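Local atomic coordinates of immunoreactive 84kD antigen PG93 (Porphyromonas gingivalis, PDB entry 5M11), a protein that serves as an essential bacterial surface component of the type IX secretion system and binds zinc and calcium ions. Residues E166-I171 with W184-L189; D212-V217 with P225-S230; K155-R160 with A218-F223; G286-A291 with A301-V306. One frame throughout, in Å; residues are numbered along the deposited sequence.

Contact 1: E166-I171 with W184-L189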
loop_
_atom_site.group_PDB
_atom_site.type_symbol
_atom_site.label_atom_id
_atom_site.label_comp_id
_atom_site.label_asym_id
_atom_site.label_seq_id
_atom_site.Cartn_x
_atom_site.Cartn_y
_atom_site.Cartn_z
ATOM N N GLU A 166 11.627 -9.885 30.965
ATOM C CA GLU A 166 12.752 -10.805 30.961
ATOM C C GLU A 166 12.501 -12.018 31.909
ATOM O O GLU A 166 13.358 -12.358 32.715
ATOM C CB GLU A 166 14.048 -10.067 31.333
ATOM C CG GLU A 166 14.448 -8.926 30.414
ATOM C CD GLU A 166 15.445 -7.950 31.019
ATOM O OE1 GLU A 166 15.414 -7.750 32.256
ATOM O OE2 GLU A 166 16.219 -7.339 30.246
ATOM N N GLY A 167 11.338 -12.651 31.812
ATOM C CA GLY A 167 11.027 -13.838 32.613
ATOM C C GLY A 167 10.873 -13.638 34.112
ATOM O O GLY A 167 10.933 -14.601 34.885
ATOM N N GLN A 168 10.639 -12.397 34.529
ATOM C CA GLN A 168 10.442 -12.051 35.917
ATOM C C GLN A 168 9.103 -11.358 36.125
ATOM O O GLN A 168 8.704 -10.507 35.325
ATOM C CB GLN A 168 11.568 -11.133 36.369
ATOM C CG GLN A 168 12.734 -11.845 37.000
ATOM C CD GLN A 168 13.780 -10.865 37.468
ATOM O OE1 GLN A 168 14.062 -9.845 36.823
ATOM N NE2 GLN A 168 14.413 -11.177 38.587
ATOM N N LEU A 169 8.427 -11.677 37.214
ATOM C CA LEU A 169 7.193 -10.971 37.489
ATOM C C LEU A 169 7.464 -9.884 38.557
ATOM O O LEU A 169 8.009 -10.191 39.623
ATOM C CB LEU A 169 6.096 -11.954 37.923
ATOM C CG LEU A 169 4.699 -11.380 38.067
ATOM C CD1 LEU A 169 4.177 -10.871 36.740
ATOM C CD2 LEU A 169 3.748 -12.403 38.649
ATOM N N PHE A 170 7.125 -8.608 38.250
ATOM C CA PHE A 170 7.297 -7.488 39.188
ATOM C C PHE A 170 5.960 -6.917 39.607
ATOM O O PHE A 170 5.041 -6.891 38.791
ATOM C CB PHE A 170 8.155 -6.363 38.584
ATOM C CG PHE A 170 9.541 -6.785 38.185
ATOM C CD1 PHE A 170 10.558 -6.857 39.122
ATOM C CD2 PHE A 170 9.827 -7.132 36.866
ATOM C CE1 PHE A 170 11.842 -7.255 38.749
ATOM C CE2 PHE A 170 11.112 -7.526 36.493
ATOM C CZ PHE A 170 12.115 -7.574 37.432
ATOM N N ILE A 171 5.848 -6.492 40.887
ATOM C CA ILE A 171 4.669 -5.803 41.436
ATOM C C ILE A 171 5.104 -4.406 41.890
ATOM O O ILE A 171 6.196 -4.249 42.451
ATOM C CB ILE A 171 3.955 -6.583 42.555
ATOM C CG1 ILE A 171 2.599 -5.958 42.905
ATOM C CG2 ILE A 171 4.832 -6.784 43.789
ATOM C CD1 ILE A 171 1.488 -7.005 43.178
ATOM N N TRP A 184 9.772 -1.276 42.272
ATOM C CA TRP A 184 9.130 -2.556 41.953
ATOM C C TRP A 184 9.706 -3.664 42.836
ATOM O O TRP A 184 10.871 -3.606 43.221
ATOM C CB TRP A 184 9.332 -2.925 40.481
ATOM C CG TRP A 184 8.730 -1.972 39.498
ATOM C CD1 TRP A 184 9.323 -0.869 38.954
ATOM C CD2 TRP A 184 7.490 -2.145 38.798
ATOM N NE1 TRP A 184 8.491 -0.299 38.014
ATOM C CE2 TRP A 184 7.360 -1.063 37.901
ATOM C CE3 TRP A 184 6.446 -3.081 38.887
ATOM C CZ2 TRP A 184 6.229 -0.887 37.107
ATOM C CZ3 TRP A 184 5.332 -2.911 38.090
ATOM C CH2 TRP A 184 5.227 -1.820 37.217
ATOM N N THR A 185 8.887 -4.685 43.122
ATOM C CA THR A 185 9.244 -5.871 43.908
ATOM C C THR A 185 9.153 -7.106 43.024
ATOM O O THR A 185 8.058 -7.408 42.509
ATOM C CB THR A 185 8.301 -6.021 45.124
ATOM O OG1 THR A 185 8.060 -4.749 45.732
ATOM C CG2 THR A 185 8.805 -7.047 46.150
ATOM N N ALA A 186 10.283 -7.820 42.855
ATOM C CA ALA A 186 10.321 -9.057 42.074
ATOM C C ALA A 186 9.614 -10.183 42.849
ATOM O O ALA A 186 9.873 -10.371 44.033
ATOM C CB ALA A 186 11.758 -9.430 41.750
ATOM N N LEU A 187 8.678 -10.885 42.197
ATOM C CA LEU A 187 7.854 -11.954 42.788
ATOM C C LEU A 187 8.319 -13.378 42.436
ATOM O O LEU A 187 8.316 -13.761 41.256
ATOM C CB LEU A 187 6.400 -11.801 42.315
ATOM C CG LEU A 187 5.611 -10.627 42.829
ATOM C CD1 LEU A 187 4.245 -10.562 42.129
ATOM C CD2 LEU A 187 5.454 -10.697 44.351
ATOM N N SER A 188 8.652 -14.175 43.470
ATOM C CA SER A 188 9.039 -15.581 43.312
ATOM C C SER A 188 7.801 -16.460 43.422
ATOM O O SER A 188 7.245 -16.611 44.512
ATOM C CB SER A 188 10.084 -15.985 44.342
ATOM O OG SER A 188 11.378 -15.749 43.814
ATOM N N LEU A 189 7.326 -16.977 42.283
ATOM C CA LEU A 189 6.112 -17.797 42.224
ATOM C C LEU A 189 6.433 -19.235 41.820
ATOM O O LEU A 189 7.324 -19.480 41.005
ATOM C CB LEU A 189 5.101 -17.171 41.235
ATOM C CG LEU A 189 3.971 -16.307 41.792
ATOM C CD1 LEU A 189 4.428 -15.353 42.917
ATOM C CD2 LEU A 189 3.306 -15.530 40.702
#
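Backbone hydrogen bonds join the antiparallel strands 168-171 and 185-187. Ile171 and Thr185 are a hydrogen-bonded pair. Thr185 N donates to Ile171 O over 2.8 Å, in the carbonyl plane. Ile171 N returns a bond of 2.9 Å to Thr185 O, but from above that carbonyl plane. Farther along, Leu187 N gives a nearly straight bond of 2.7 Å to Leu169 O, almost along the C=O axis. Phe170 and Ala186 form the non-hydrogen-bonded pair between them, where Phe170 CA points a CA-H...O contact at Thr185 O (3.4 Å).

Apolar packing occupies both faces. Leu169, Ile171, Thr185 and Leu187 share one. Leu169 has CG anti to the backbone N (chi1 -172°). Its CD2 meets Leu187 CD1 at 4.0 Å and Leu189 CD2 at 3.8 Å, crossing both chains obliquely. Ile171 lies alongside Thr185, and its CG2 touches both Thr185 CB and Leu187 CD2. On the other face, Phe170 CE1 rests on Ala186 CB at 3.7 Å. Trp184, at the strand end, sets CE3 against Phe170 CB, also at 3.7 Å. The indole is held by a hydrogen bond from Trp184 NE1 to Leu178 O.

Strand 160-165 flanks Phe170 through a backbone bond with Met163, and Leu169 reaches Phe208 of the next sheet. This is the hairpin of the last two strands in a four-stranded antiparallel beta-propeller blade.

Contact 2: D212-V217 with P225-S230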
loop_
_atom_site.group_PDB
_atom_site.type_symbol
_atom_site.label_atom_id
_atom_site.label_comp_id
_atom_site.label_asym_id
_atom_site.label_seq_id
_atom_site.Cartn_x
_atom_site.Cartn_y
_atom_site.Cartn_z
ATOM N N ASP A 212 4.399 -23.888 26.752
ATOM C CA ASP A 212 4.067 -25.315 26.531
ATOM C C ASP A 212 2.544 -25.618 26.586
ATOM O O ASP A 212 2.161 -26.784 26.554
ATOM C CB ASP A 212 4.814 -26.223 27.529
ATOM C CG ASP A 212 4.458 -25.992 28.977
ATOM O OD1 ASP A 212 3.271 -26.110 29.317
ATOM O OD2 ASP A 212 5.371 -25.690 29.773
ATOM N N GLY A 213 1.704 -24.591 26.694
ATOM C CA GLY A 213 0.261 -24.777 26.721
ATOM C C GLY A 213 -0.404 -24.782 28.078
ATOM O O GLY A 213 -1.588 -24.458 28.167
ATOM N N ARG A 214 0.323 -25.145 29.151
ATOM C CA ARG A 214 -0.255 -25.184 30.509
ATOM C C ARG A 214 -0.814 -23.823 30.922
ATOM O O ARG A 214 -0.357 -22.804 30.403
ATOM C CB ARG A 214 0.802 -25.629 31.528
ATOM C CG ARG A 214 1.037 -27.133 31.555
ATOM C CD ARG A 214 2.021 -27.517 32.637
ATOM N NE ARG A 214 3.364 -27.073 32.283
ATOM C CZ ARG A 214 4.352 -26.907 33.147
ATOM N NH1 ARG A 214 4.166 -27.156 34.432
ATOM N NH2 ARG A 214 5.540 -26.492 32.729
ATOM N N VAL A 215 -1.807 -23.794 31.811
ATOM C CA VAL A 215 -2.374 -22.533 32.302
ATOM C C VAL A 215 -2.438 -22.608 33.805
ATOM O O VAL A 215 -2.994 -23.556 34.363
ATOM C CB VAL A 215 -3.739 -22.177 31.685
ATOM C CG1 VAL A 215 -4.444 -21.078 32.480
ATOM C CG2 VAL A 215 -3.593 -21.783 30.232
ATOM N N TYR A 216 -1.847 -21.626 34.456
ATOM C CA TYR A 216 -1.823 -21.597 35.897
ATOM C C TYR A 216 -2.770 -20.560 36.421
ATOM O O TYR A 216 -2.934 -19.504 35.818
ATOM C CB TYR A 216 -0.395 -21.374 36.398
ATOM C CG TYR A 216 0.397 -22.665 36.450
ATOM C CD1 TYR A 216 0.397 -23.460 37.595
ATOM C CD2 TYR A 216 1.090 -23.128 35.337
ATOM C CE1 TYR A 216 1.080 -24.671 37.634
ATOM C CE2 TYR A 216 1.788 -24.337 35.370
ATOM C CZ TYR A 216 1.771 -25.104 36.520
ATOM O OH TYR A 216 2.434 -26.293 36.564
ATOM N N VAL A 217 -3.432 -20.869 37.518
ATOM C CA VAL A 217 -4.380 -19.941 38.116
ATOM C C VAL A 217 -3.926 -19.648 39.558
ATOM O O VAL A 217 -3.390 -20.532 40.248
ATOM C CB VAL A 217 -5.845 -20.463 38.014
ATOM C CG1 VAL A 217 -6.115 -21.616 38.986
ATOM C CG2 VAL A 217 -6.844 -19.336 38.232
ATOM N N PRO A 225 0.299 -20.456 42.675
ATOM C CA PRO A 225 -0.269 -21.037 41.457
ATOM C C PRO A 225 -0.535 -22.532 41.506
ATOM O O PRO A 225 0.315 -23.330 41.932
ATOM C CB PRO A 225 0.783 -20.735 40.381
ATOM C CG PRO A 225 1.886 -19.965 41.058
ATOM C CD PRO A 225 1.747 -20.201 42.518
ATOM N N GLU A 226 -1.718 -22.904 40.987
ATOM C CA GLU A 226 -2.150 -24.270 40.736
ATOM C C GLU A 226 -2.591 -24.367 39.273
ATOM O O GLU A 226 -2.994 -23.374 38.671
ATOM C CB GLU A 226 -3.221 -24.736 41.721
ATOM C CG GLU A 226 -4.571 -24.069 41.606
ATOM C CD GLU A 226 -5.465 -24.411 42.777
ATOM O OE1 GLU A 226 -5.721 -25.619 42.994
ATOM O OE2 GLU A 226 -5.874 -23.472 43.503
ATOM N N LEU A 227 -2.435 -25.542 38.678
ATOM C CA LEU A 227 -2.744 -25.749 37.263
ATOM C C LEU A 227 -4.248 -25.731 37.033
ATOM O O LEU A 227 -4.944 -26.503 37.684
ATOM C CB LEU A 227 -2.132 -27.079 36.790
ATOM C CG LEU A 227 -2.260 -27.400 35.301
ATOM C CD1 LEU A 227 -1.253 -26.652 34.491
ATOM C CD2 LEU A 227 -2.087 -28.882 35.055
ATOM N N LEU A 228 -4.747 -24.860 36.120
ATOM C CA LEU A 228 -6.185 -24.750 35.800
ATOM C C LEU A 228 -6.530 -25.717 34.668
ATOM O O LEU A 228 -7.329 -26.643 34.869
ATOM C CB LEU A 228 -6.605 -23.302 35.483
ATOM C CG LEU A 228 -8.055 -23.039 35.113
ATOM C CD1 LEU A 228 -8.987 -23.291 36.249
ATOM C CD2 LEU A 228 -8.223 -21.622 34.664
ATOM N N LEU A 229 -5.908 -25.530 33.497
ATOM C CA LEU A 229 -6.075 -26.461 32.389
ATOM C C LEU A 229 -4.752 -26.619 31.655
ATOM O O LEU A 229 -3.813 -25.848 31.872
ATOM C CB LEU A 229 -7.242 -26.115 31.430
ATOM C CG LEU A 229 -7.352 -24.797 30.640
ATOM C CD1 LEU A 229 -7.781 -23.652 31.489
ATOM C CD2 LEU A 229 -6.132 -24.481 29.771
ATOM N N SER A 230 -4.680 -27.632 30.807
ATOM C CA SER A 230 -3.511 -27.924 30.008
ATOM C C SER A 230 -3.874 -27.781 28.546
ATOM O O SER A 230 -4.299 -28.739 27.904
ATOM C CB SER A 230 -2.984 -29.324 30.305
ATOM O OG SER A 230 -2.915 -29.629 31.688
#
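Leu227 CD1 lies over one face of the Tyr216 ring, 4.1 Å from its centroid and offset toward the rim, as a CH-pi contact. The same methyl touches Arg214 CB at 3.7 Å, with the two chains crossing at about a right angle. On the face opposite Arg214, Val215 and Leu229 lie side by side, with Val215 CG2 meeting Leu229 CD2 at 3.7 Å.

The backbone sets these positions. Val217 and Glu226 exchange two bonds, and Val217 N to Glu226 O (2.8 Å) is almost straight. At Val215 the strands fall out of step. Its O accepts from Leu228 N at 2.8 Å, while its N donates to Leu229 O, with a bend. Two residues thus face one, a beta bulge, and Leu228 CB also packs on Val217 CB.

Farther out, Asp212 OD1 takes Arg214 N in an Asx turn. The carboxylate is also gripped side-on by Arg214 NE and NH2, with NH2 to OD2 at 3.1 Å. Glu226 OE2 pairs with Arg259.

The salt bridge probably keeps both groups ionised. It probably also steadies the turn into strand 214-219 and helps keep the aliphatic part of Arg214 against Leu227.

Contact 3: K155-R160 with A218-F223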
loop_
_atom_site.group_PDB
_atom_site.type_symbol
_atom_site.label_atom_id
_atom_site.label_comp_id
_atom_site.label_asym_id
_atom_site.label_seq_id
_atom_site.Cartn_x
_atom_site.Cartn_y
_atom_site.Cartn_z
ATOM N N LYS A 155 -3.364 -5.110 35.949
ATOM C CA LYS A 155 -3.662 -4.177 37.000
ATOM C C LYS A 155 -4.415 -4.927 38.085
ATOM O O LYS A 155 -5.315 -5.717 37.794
ATOM C CB LYS A 155 -4.458 -2.991 36.407
ATOM C CG LYS A 155 -4.831 -1.873 37.353
ATOM C CD LYS A 155 -3.685 -0.969 37.762
ATOM C CE LYS A 155 -4.211 0.243 38.503
ATOM N NZ LYS A 155 -4.784 -0.107 39.833
ATOM N N LEU A 156 -4.045 -4.675 39.329
ATOM C CA LEU A 156 -4.643 -5.297 40.496
ATOM C C LEU A 156 -5.314 -4.266 41.448
ATOM O O LEU A 156 -5.398 -3.065 41.179
ATOM C CB LEU A 156 -3.540 -6.061 41.262
ATOM C CG LEU A 156 -2.974 -7.303 40.614
ATOM C CD1 LEU A 156 -1.558 -7.524 41.061
ATOM C CD2 LEU A 156 -3.767 -8.513 41.007
ATOM N N ASP A 157 -5.772 -4.780 42.584
ATOM C CA ASP A 157 -6.334 -4.045 43.699
ATOM C C ASP A 157 -5.310 -3.084 44.299
ATOM O O ASP A 157 -4.107 -3.325 44.203
ATOM C CB ASP A 157 -6.755 -5.056 44.790
ATOM C CG ASP A 157 -8.060 -5.774 44.528
ATOM O OD1 ASP A 157 -8.973 -5.142 43.936
ATOM O OD2 ASP A 157 -8.206 -6.940 44.999
ATOM N N ASN A 158 -5.801 -2.024 44.959
ATOM C CA ASN A 158 -5.006 -1.043 45.703
ATOM C C ASN A 158 -3.828 -0.489 44.873
ATOM O O ASN A 158 -2.660 -0.605 45.270
ATOM C CB ASN A 158 -4.514 -1.647 47.047
ATOM C CG ASN A 158 -5.557 -2.479 47.770
ATOM O OD1 ASN A 158 -5.397 -3.701 47.932
ATOM N ND2 ASN A 158 -6.664 -1.841 48.189
ATOM N N ASP A 159 -4.170 0.097 43.707
ATOM C CA ASP A 159 -3.272 0.750 42.759
ATOM C C ASP A 159 -1.983 -0.079 42.428
ATOM O O ASP A 159 -0.943 0.515 42.105
ATOM C CB ASP A 159 -2.895 2.162 43.286
ATOM C CG ASP A 159 -3.693 3.326 42.682
ATOM O OD1 ASP A 159 -3.947 3.306 41.441
ATOM O OD2 ASP A 159 -4.007 4.293 43.437
ATOM N N ARG A 160 -2.055 -1.430 42.501
ATOM C CA ARG A 160 -0.905 -2.291 42.222
ATOM C C ARG A 160 -0.853 -2.676 40.747
ATOM O O ARG A 160 -1.884 -2.930 40.120
ATOM C CB ARG A 160 -0.921 -3.535 43.084
ATOM C CG ARG A 160 -0.383 -3.319 44.490
ATOM C CD ARG A 160 -1.255 -4.007 45.537
ATOM N NE ARG A 160 -1.835 -5.257 45.037
ATOM C CZ ARG A 160 -2.926 -5.835 45.525
ATOM N NH1 ARG A 160 -3.584 -5.276 46.531
ATOM N NH2 ARG A 160 -3.374 -6.965 45.002
ATOM N N ALA A 218 -4.105 -18.406 39.995
ATOM C CA ALA A 218 -3.721 -18.048 41.350
ATOM C C ALA A 218 -4.678 -17.002 41.941
ATOM O O ALA A 218 -5.006 -16.040 41.274
ATOM C CB ALA A 218 -2.286 -17.530 41.357
ATOM N N ALA A 219 -5.141 -17.198 43.179
ATOM C CA ALA A 219 -5.986 -16.220 43.864
ATOM C C ALA A 219 -5.158 -14.951 44.015
ATOM O O ALA A 219 -4.004 -15.039 44.460
ATOM C CB ALA A 219 -6.409 -16.762 45.221
ATOM N N ASN A 220 -5.700 -13.790 43.586
ATOM C CA ASN A 220 -4.992 -12.503 43.599
ATOM C C ASN A 220 -4.547 -12.082 45.027
ATOM O O ASN A 220 -3.627 -11.286 45.177
ATOM C CB ASN A 220 -5.837 -11.403 42.924
ATOM C CG ASN A 220 -7.126 -11.005 43.612
ATOM O OD1 ASN A 220 -7.745 -11.765 44.360
ATOM N ND2 ASN A 220 -7.576 -9.791 43.348
ATOM N N GLN A 221 -5.153 -12.657 46.052
ATOM C CA GLN A 221 -4.812 -12.369 47.440
ATOM C C GLN A 221 -3.667 -13.286 47.971
ATOM O O GLN A 221 -3.228 -13.110 49.103
ATOM C CB GLN A 221 -6.070 -12.468 48.339
ATOM C CG GLN A 221 -7.063 -13.623 48.035
ATOM C CD GLN A 221 -8.174 -13.297 47.033
ATOM O OE1 GLN A 221 -8.482 -14.094 46.130
ATOM N NE2 GLN A 221 -8.818 -12.132 47.162
ATOM N N SER A 222 -3.172 -14.235 47.160
ATOM C CA SER A 222 -2.123 -15.164 47.603
ATOM C C SER A 222 -1.035 -15.407 46.535
ATOM O O SER A 222 0.118 -15.606 46.901
ATOM C CB SER A 222 -2.725 -16.504 48.034
ATOM O OG SER A 222 -2.924 -17.419 46.962
ATOM N N PHE A 223 -1.404 -15.421 45.239
ATOM C CA PHE A 223 -0.492 -15.677 44.130
ATOM C C PHE A 223 0.193 -17.090 44.229
ATOM O O PHE A 223 1.306 -17.260 43.731
ATOM C CB PHE A 223 0.553 -14.557 44.031
ATOM C CG PHE A 223 0.115 -13.364 43.226
ATOM C CD1 PHE A 223 -0.865 -12.501 43.705
ATOM C CD2 PHE A 223 0.716 -13.070 42.007
ATOM C CE1 PHE A 223 -1.281 -11.408 42.945
ATOM C CE2 PHE A 223 0.304 -11.970 41.253
ATOM C CZ PHE A 223 -0.697 -11.155 41.724
#
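Leu156 has CG anti to the carbonyl carbon (chi1 -70°), which sends its methyls across to Phe223. Phe223 has positive phi and chi1 -86°, and its ring meets them tip to tip. The backbone of Asn220 turns its CB toward Leu156, and the two side chains slide past each other in opposite directions. Asn220 CG takes the crowded position between the backbone N and the carbonyl carbon (chi1 66°).

Leu156 CD1 reaches Phe223 CZ at 3.8 Å and lies at the ring edge, near its plane. Leu156 CD2 touches Asn220 CB at 4.0 Å and Phe223 CZ at 4.1 Å. Asp157 crosses Asn220 at about a right angle.

Two turns of neighbouring propeller blades meet here. Residues 157-160 form a type I' beta turn that links strands 150-155 and 160-165 into a hairpin. Arg160 N to Asp157 O (3.3 Å) spans the turn, and Leu156 N to Arg160 O (2.9 Å) lies beside it. Segment 218-223 leaves strand 214-219 and curls back on itself. Ala219 O accepts two donors there, Ser222 N at 2.9 Å and Phe223 N at 2.7 Å, which fixes the bend that leads into Phe223.

The Arg160 guanidinium lays one face over Asp157 C. Leu162 backs both Leu156 and Phe223. Asp157 OD1 bonds a glycerol molecule, probably from the crystallisation liquor.

Contact 4: G286-A291 with A301-V306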
loop_
_atom_site.group_PDB
_atom_site.type_symbol
_atom_site.label_atom_id
_atom_site.label_comp_id
_atom_site.label_asym_id
_atom_site.label_seq_id
_atom_site.Cartn_x
_atom_site.Cartn_y
_atom_site.Cartn_z
ATOM N N GLY A 286 -9.187 -14.315 11.159
ATOM C CA GLY A 286 -8.189 -13.978 10.162
ATOM C C GLY A 286 -8.682 -14.111 8.743
ATOM O O GLY A 286 -9.563 -13.355 8.312
ATOM N N GLU A 287 -8.125 -15.106 8.025
ATOM C CA GLU A 287 -8.391 -15.358 6.611
ATOM C C GLU A 287 -9.901 -15.567 6.334
ATOM O O GLU A 287 -10.338 -15.412 5.188
ATOM C CB GLU A 287 -7.539 -16.531 6.099
ATOM C CG GLU A 287 -6.536 -16.146 5.009
ATOM C CD GLU A 287 -5.171 -15.621 5.433
ATOM O OE1 GLU A 287 -4.509 -16.273 6.274
ATOM O OE2 GLU A 287 -4.730 -14.598 4.862
ATOM N N GLU A 288 -10.691 -15.839 7.392
ATOM C CA GLU A 288 -12.141 -15.958 7.311
ATOM C C GLU A 288 -12.732 -14.576 7.540
ATOM O O GLU A 288 -13.486 -14.096 6.702
ATOM C CB GLU A 288 -12.681 -16.983 8.328
ATOM C CG GLU A 288 -14.160 -17.333 8.176
ATOM C CD GLU A 288 -15.207 -16.368 8.720
ATOM O OE1 GLU A 288 -14.850 -15.404 9.442
ATOM O OE2 GLU A 288 -16.403 -16.584 8.415
ATOM N N GLY A 289 -12.389 -13.960 8.668
ATOM C CA GLY A 289 -12.870 -12.642 9.066
ATOM C C GLY A 289 -13.463 -12.640 10.464
ATOM O O GLY A 289 -12.955 -13.311 11.368
ATOM N N LEU A 290 -14.550 -11.886 10.649
ATOM C CA LEU A 290 -15.210 -11.775 11.945
ATOM C C LEU A 290 -16.284 -12.826 12.121
ATOM O O LEU A 290 -16.733 -13.444 11.141
ATOM C CB LEU A 290 -15.815 -10.381 12.133
ATOM C CG LEU A 290 -14.852 -9.267 12.497
ATOM C CD1 LEU A 290 -15.339 -7.963 11.936
ATOM C CD2 LEU A 290 -14.664 -9.161 14.011
ATOM N N ALA A 291 -16.698 -13.023 13.390
ATOM C CA ALA A 291 -17.758 -13.935 13.844
ATOM C C ALA A 291 -18.112 -13.601 15.269
ATOM O O ALA A 291 -17.243 -13.155 16.008
ATOM C CB ALA A 291 -17.316 -15.390 13.739
ATOM N N ALA A 301 -19.899 -20.281 16.825
ATOM C CA ALA A 301 -19.554 -18.922 16.399
ATOM C C ALA A 301 -20.303 -18.579 15.101
ATOM O O ALA A 301 -19.992 -19.118 14.027
ATOM C CB ALA A 301 -18.050 -18.767 16.219
ATOM N N GLU A 302 -21.357 -17.749 15.233
ATOM C CA GLU A 302 -22.172 -17.296 14.111
ATOM C C GLU A 302 -21.379 -16.203 13.403
ATOM O O GLU A 302 -21.010 -15.214 14.030
ATOM C CB GLU A 302 -23.578 -16.826 14.571
ATOM C CG GLU A 302 -24.409 -17.908 15.264
ATOM C CD GLU A 302 -25.897 -17.979 14.960
ATOM O OE1 GLU A 302 -26.642 -17.044 15.336
ATOM O OE2 GLU A 302 -26.329 -19.013 14.404
ATOM N N ALA A 303 -21.054 -16.425 12.116
ATOM C CA ALA A 303 -20.263 -15.533 11.259
ATOM C C ALA A 303 -20.788 -14.079 11.191
ATOM O O ALA A 303 -21.996 -13.838 11.240
ATOM C CB ALA A 303 -20.187 -16.106 9.856
ATOM N N MET A 304 -19.845 -13.125 11.100
ATOM C CA MET A 304 -20.098 -11.691 10.963
ATOM C C MET A 304 -19.912 -11.316 9.498
ATOM O O MET A 304 -18.962 -11.806 8.880
ATOM C CB MET A 304 -19.157 -10.862 11.852
ATOM C CG MET A 304 -19.581 -10.756 13.289
ATOM S SD MET A 304 -20.690 -9.356 13.539
ATOM C CE MET A 304 -22.199 -10.242 14.061
ATOM N N PRO A 305 -20.776 -10.456 8.911
ATOM C CA PRO A 305 -20.644 -10.165 7.475
ATOM C C PRO A 305 -19.709 -8.992 7.142
ATOM O O PRO A 305 -19.605 -8.019 7.894
ATOM C CB PRO A 305 -22.081 -9.871 7.044
ATOM C CG PRO A 305 -22.919 -9.854 8.339
ATOM C CD PRO A 305 -21.973 -9.801 9.474
ATOM N N VAL A 306 -19.003 -9.108 6.008
ATOM C CA VAL A 306 -18.087 -8.078 5.523
ATOM C C VAL A 306 -18.569 -7.721 4.114
ATOM O O VAL A 306 -18.294 -8.438 3.149
ATOM C CB VAL A 306 -16.590 -8.513 5.610
ATOM C CG1 VAL A 306 -15.677 -7.600 4.797
ATOM C CG2 VAL A 306 -16.113 -8.582 7.064
#
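Glu288 makes the first touch. Its chain leaves with CG anti to the backbone N (chi1 -171°) and bends at chi2, so that OE2 comes to 4.1 Å from Ala303 CB. Gly289 follows with a positive phi of 128°, a backbone shape well suited to a residue with no side chain, and it leads into strand 290-294.

Leu290 carries the polar link. Its O accepts from Met304 N at 3.1 Å. The N-H points fairly straight at the oxygen (163°), but the donor stands well above the carbonyl plane. Beside this bond, Leu290 CB packs on Met304 CB at 3.4 Å. Leu290 also packs on Thr22 and Ala25 of strand 22-27. Met304 CG continues to Ala291 CA, at 3.7 Å, before the chain bends away.

Ala291 pairs with Ala303 in an antiparallel non-hydrogen-bonded bridge, their CA atoms 3.9 Å apart. Ala291 CB touches Ala303 CA and lies 4.3 Å from Ala301 CB. Ala291 is also backbone hydrogen-bonded to Ile283 of neighbouring strand 280-284. Just beyond, Ser292 OG bonds Glu302 O.

The short strand 302-303 is the edge of a four-stranded antiparallel blade, and strand 22-27 opens the first blade, an arrangement consistent with closure of the beta-propeller ring.

Contacts 1, 2 and 4 each join the third and fourth strands of a blade. Contact 3 instead ties two successive blades together through their turns. Contacts 1 and 3 lie at the surface, while 2 and 4 are partly buried. Contacts 2 and 3 share strand 214-219. Contact 3 also touches contact 1, where Ile171 CD1 meets Leu156 CD1 at 3.7 Å. Contacts 1 and 2 touch through Leu189 and Pro225, so the three form one patch. Contact 4 stands apart, its centre about 29 Å or more from the other centres. Backbone bonding is fullest in contacts 1 and 2, falls to one bond in contact 4, and gives way to mainly apolar side-chain packing in contact 3.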